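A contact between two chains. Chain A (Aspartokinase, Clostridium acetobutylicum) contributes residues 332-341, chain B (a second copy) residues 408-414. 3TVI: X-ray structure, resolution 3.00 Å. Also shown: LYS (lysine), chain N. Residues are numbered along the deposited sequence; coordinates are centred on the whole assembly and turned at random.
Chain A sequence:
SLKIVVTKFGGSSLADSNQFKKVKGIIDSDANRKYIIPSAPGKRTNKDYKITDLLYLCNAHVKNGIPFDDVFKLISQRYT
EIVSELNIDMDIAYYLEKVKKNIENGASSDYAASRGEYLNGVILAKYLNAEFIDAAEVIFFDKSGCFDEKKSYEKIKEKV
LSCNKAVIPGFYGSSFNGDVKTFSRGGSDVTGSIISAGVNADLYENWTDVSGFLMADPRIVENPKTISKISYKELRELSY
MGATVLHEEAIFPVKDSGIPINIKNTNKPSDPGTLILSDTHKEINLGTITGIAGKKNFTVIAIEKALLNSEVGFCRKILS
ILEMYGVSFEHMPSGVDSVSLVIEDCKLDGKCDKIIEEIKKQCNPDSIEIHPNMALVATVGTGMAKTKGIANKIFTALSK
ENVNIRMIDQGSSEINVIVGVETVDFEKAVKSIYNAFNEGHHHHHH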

# COMPACT_ATOMS: atom_id res chain seq x y z
N MSE A 332 -0.05 3.50 3.38
CA MSE A 332 0.55 2.33 4.02
C MSE A 332 1.57 1.72 3.10
O MSE A 332 1.23 0.85 2.27
CB MSE A 332 -0.51 1.28 4.36
CG MSE A 332 0.12 -0.04 4.82
SE MSE A 332 -1.29 -1.27 5.38
CE MSE A 332 -1.63 -0.30 7.06
N PRO A 333 2.83 2.18 3.20
CA PRO A 333 3.90 1.49 2.50
C PRO A 333 4.21 0.16 3.16
O PRO A 333 4.24 0.08 4.38
CB PRO A 333 5.08 2.45 2.62
CG PRO A 333 4.46 3.79 2.87
CD PRO A 333 3.28 3.47 3.73
N SER A 334 4.43 -0.87 2.36
CA SER A 334 4.73 -2.20 2.90
C SER A 334 5.68 -2.94 1.97
O SER A 334 5.80 -2.58 0.80
CB SER A 334 3.44 -3.00 3.05
OG SER A 334 2.87 -3.28 1.79
N GLY A 335 6.34 -3.97 2.48
CA GLY A 335 7.21 -4.78 1.63
C GLY A 335 8.14 -5.76 2.33
O GLY A 335 8.81 -5.40 3.30
N VAL A 336 8.20 -6.98 1.80
CA VAL A 336 9.15 -8.00 2.26
C VAL A 336 9.10 -8.21 3.76
O VAL A 336 8.44 -9.13 4.23
N ASP A 337 9.77 -7.34 4.49
CA ASP A 337 9.84 -7.45 5.94
C ASP A 337 9.74 -6.09 6.62
O ASP A 337 10.55 -5.77 7.48
CB ASP A 337 11.13 -8.15 6.35
N SER A 338 8.73 -5.31 6.23
CA SER A 338 8.47 -3.99 6.84
C SER A 338 7.11 -3.41 6.45
O SER A 338 6.52 -3.78 5.42
CB SER A 338 9.57 -2.98 6.46
OG SER A 338 9.45 -2.55 5.12
N VAL A 339 6.63 -2.48 7.27
CA VAL A 339 5.42 -1.73 6.96
C VAL A 339 5.47 -0.34 7.58
O VAL A 339 6.03 -0.15 8.67
CB VAL A 339 4.14 -2.46 7.43
CG1 VAL A 339 3.77 -2.06 8.85
CG2 VAL A 339 2.98 -2.16 6.50
N SER A 340 4.90 0.63 6.88
CA SER A 340 4.85 2.00 7.35
C SER A 340 3.42 2.51 7.37
O SER A 340 2.58 2.09 6.56
CB SER A 340 5.70 2.91 6.46
OG SER A 340 6.94 3.21 7.08
N LEU A 341 3.16 3.42 8.30
CA LEU A 341 1.88 4.08 8.43
C LEU A 341 2.12 5.57 8.44
O LEU A 341 2.86 6.08 9.29
CB LEU A 341 1.22 3.65 9.74
CG LEU A 341 0.32 2.42 9.70
CD1 LEU A 341 0.89 1.31 8.83
CD2 LEU A 341 0.06 1.92 11.12
N LYS N . -0.34 -9.37 2.43
CA LYS N . 0.36 -9.10 3.72
C LYS N . -0.62 -9.10 4.88
O LYS N . -1.60 -9.83 4.87
CB LYS N . 1.08 -7.75 3.65
CG LYS N . 2.28 -7.76 2.73
CD LYS N . 2.77 -6.36 2.45
CE LYS N . 4.22 -6.36 2.03
NZ LYS N . 5.12 -6.61 3.19
OXT LYS N . -0.44 -8.37 5.86
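Chain B (408-414) IDQGSSE

What shape does chain B bring to this contact? Chain B arrives as a strand that includes I408(B) and D409(B), and the backbone turns at G411(B) and S412(B) before running on to S413(B) and E414(B). The chain comes up to the hairpin, touches it at the turn, and leaves again, so that E414(B) is out of reach. G411(B) has phi/psi of 143/-27, where a CB would be jammed against the carbonyl O of the residue before it, so the backbone angles alone call for glycine. S412(B), at -69/-32, completes the bend and presents its CB toward chain A. No backbone hydrogen bond joins the two chains here; the bend rests on chain A largely through one residue, S412(B), which has 74 Å² covered.

Where on chain A does S412(B) sit? It lies over the two arms of a hairpin, held together by backbone hydrogen bonds from S340(A) N to P333(A) O (2.6 Å) and from G335(A) N to S338(A) O (3.0 Å). The closest CA pair across the contact is P333(A) with S412(B), 4.7 Å apart. On the first arm, S412(B) CB comes to 3.2 Å from S334(A) O and 4.1 Å from G335(A) N. On the second arm, S338(A) OG donates a hydrogen bond of 2.6 Å to S412(B) O, the one hydrogen bond between the stretches. The CA-to-CB bond of S338(A) points toward chain B, and with chi1 in the p rotamer its OG reaches the carbonyl O of S412(B), which faces it.

What does P333(A) add? With 41 Å² covered, it is the largest contributor from chain A, and its ring packs against the turn itself. P333(A) CB lies 3.9 Å from G411(B) C and 3.8 Å from S412(B) N, so the ring meets the peptide linking these two residues; it also approaches S412(B) CB at 4.2 Å. This is close packing without a polar bond. The CA-to-CB bond of S334(A), by contrast, points away from chain B, and its OG lies 3.2 Å from CD of the bound lysine, whose NZ is 3.0 Å from G335(A) N.

What keeps the bend in form? D409(B) braces it from within chain B. S412(B) N donates to D409(B) OD1 at 3.2 Å, while S412(B) OG donates to D409(B) OD2 at a very short 2.4 Å. The carboxylate thus engages both backbone and side chain of the serine, and it also lies near chain A, with D409(B) OD1 4.2 Å from P333(A) CB.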

# COMPACT_ATOMS: atom_id res chain seq x y z
N ILE B 408 4.93 3.37 -8.29
CA ILE B 408 6.17 3.62 -7.58
C ILE B 408 5.91 3.39 -6.10
O ILE B 408 4.95 3.93 -5.53
CB ILE B 408 6.68 5.06 -7.77
CG1 ILE B 408 6.85 5.39 -9.25
CG2 ILE B 408 8.01 5.26 -7.04
CD1 ILE B 408 7.21 6.84 -9.49
N ASP B 409 6.75 2.57 -5.50
CA ASP B 409 6.90 2.57 -4.06
C ASP B 409 8.35 2.82 -3.73
O ASP B 409 9.23 2.05 -4.11
CB ASP B 409 6.47 1.26 -3.41
CG ASP B 409 6.97 1.12 -1.96
OD1 ASP B 409 6.91 2.12 -1.20
OD2 ASP B 409 7.42 0.01 -1.61
N GLN B 410 8.58 3.93 -3.04
CA GLN B 410 9.83 4.12 -2.34
C GLN B 410 9.42 4.76 -1.03
O GLN B 410 8.79 5.80 -1.02
CB GLN B 410 10.83 4.90 -3.20
CG GLN B 410 11.01 6.38 -2.94
CD GLN B 410 12.25 6.64 -2.14
OE1 GLN B 410 13.19 7.30 -2.61
NE2 GLN B 410 12.30 6.10 -0.93
N GLY B 411 9.73 4.09 0.06
CA GLY B 411 9.14 4.41 1.35
C GLY B 411 8.87 3.18 2.18
O GLY B 411 8.85 3.25 3.41
N SER B 412 8.66 2.04 1.53
CA SER B 412 8.49 0.78 2.26
C SER B 412 9.80 0.36 2.92
O SER B 412 9.77 -0.24 3.99
CB SER B 412 7.98 -0.33 1.36
OG SER B 412 8.84 -0.56 0.25
N SER B 413 10.93 0.68 2.30
CA SER B 413 12.22 0.19 2.75
C SER B 413 13.38 1.08 2.32
O SER B 413 13.45 1.49 1.18
CB SER B 413 12.44 -1.21 2.20
OG SER B 413 13.81 -1.46 1.98
N GLU B 414 14.30 1.35 3.24
CA GLU B 414 15.39 2.28 2.97
C GLU B 414 16.34 1.83 1.85
O GLU B 414 16.99 2.66 1.22
CB GLU B 414 16.18 2.54 4.25
CG GLU B 414 15.41 3.33 5.32
CD GLU B 414 16.28 4.36 6.04
OE1 GLU B 414 17.23 3.96 6.75
OE2 GLU B 414 15.99 5.57 5.89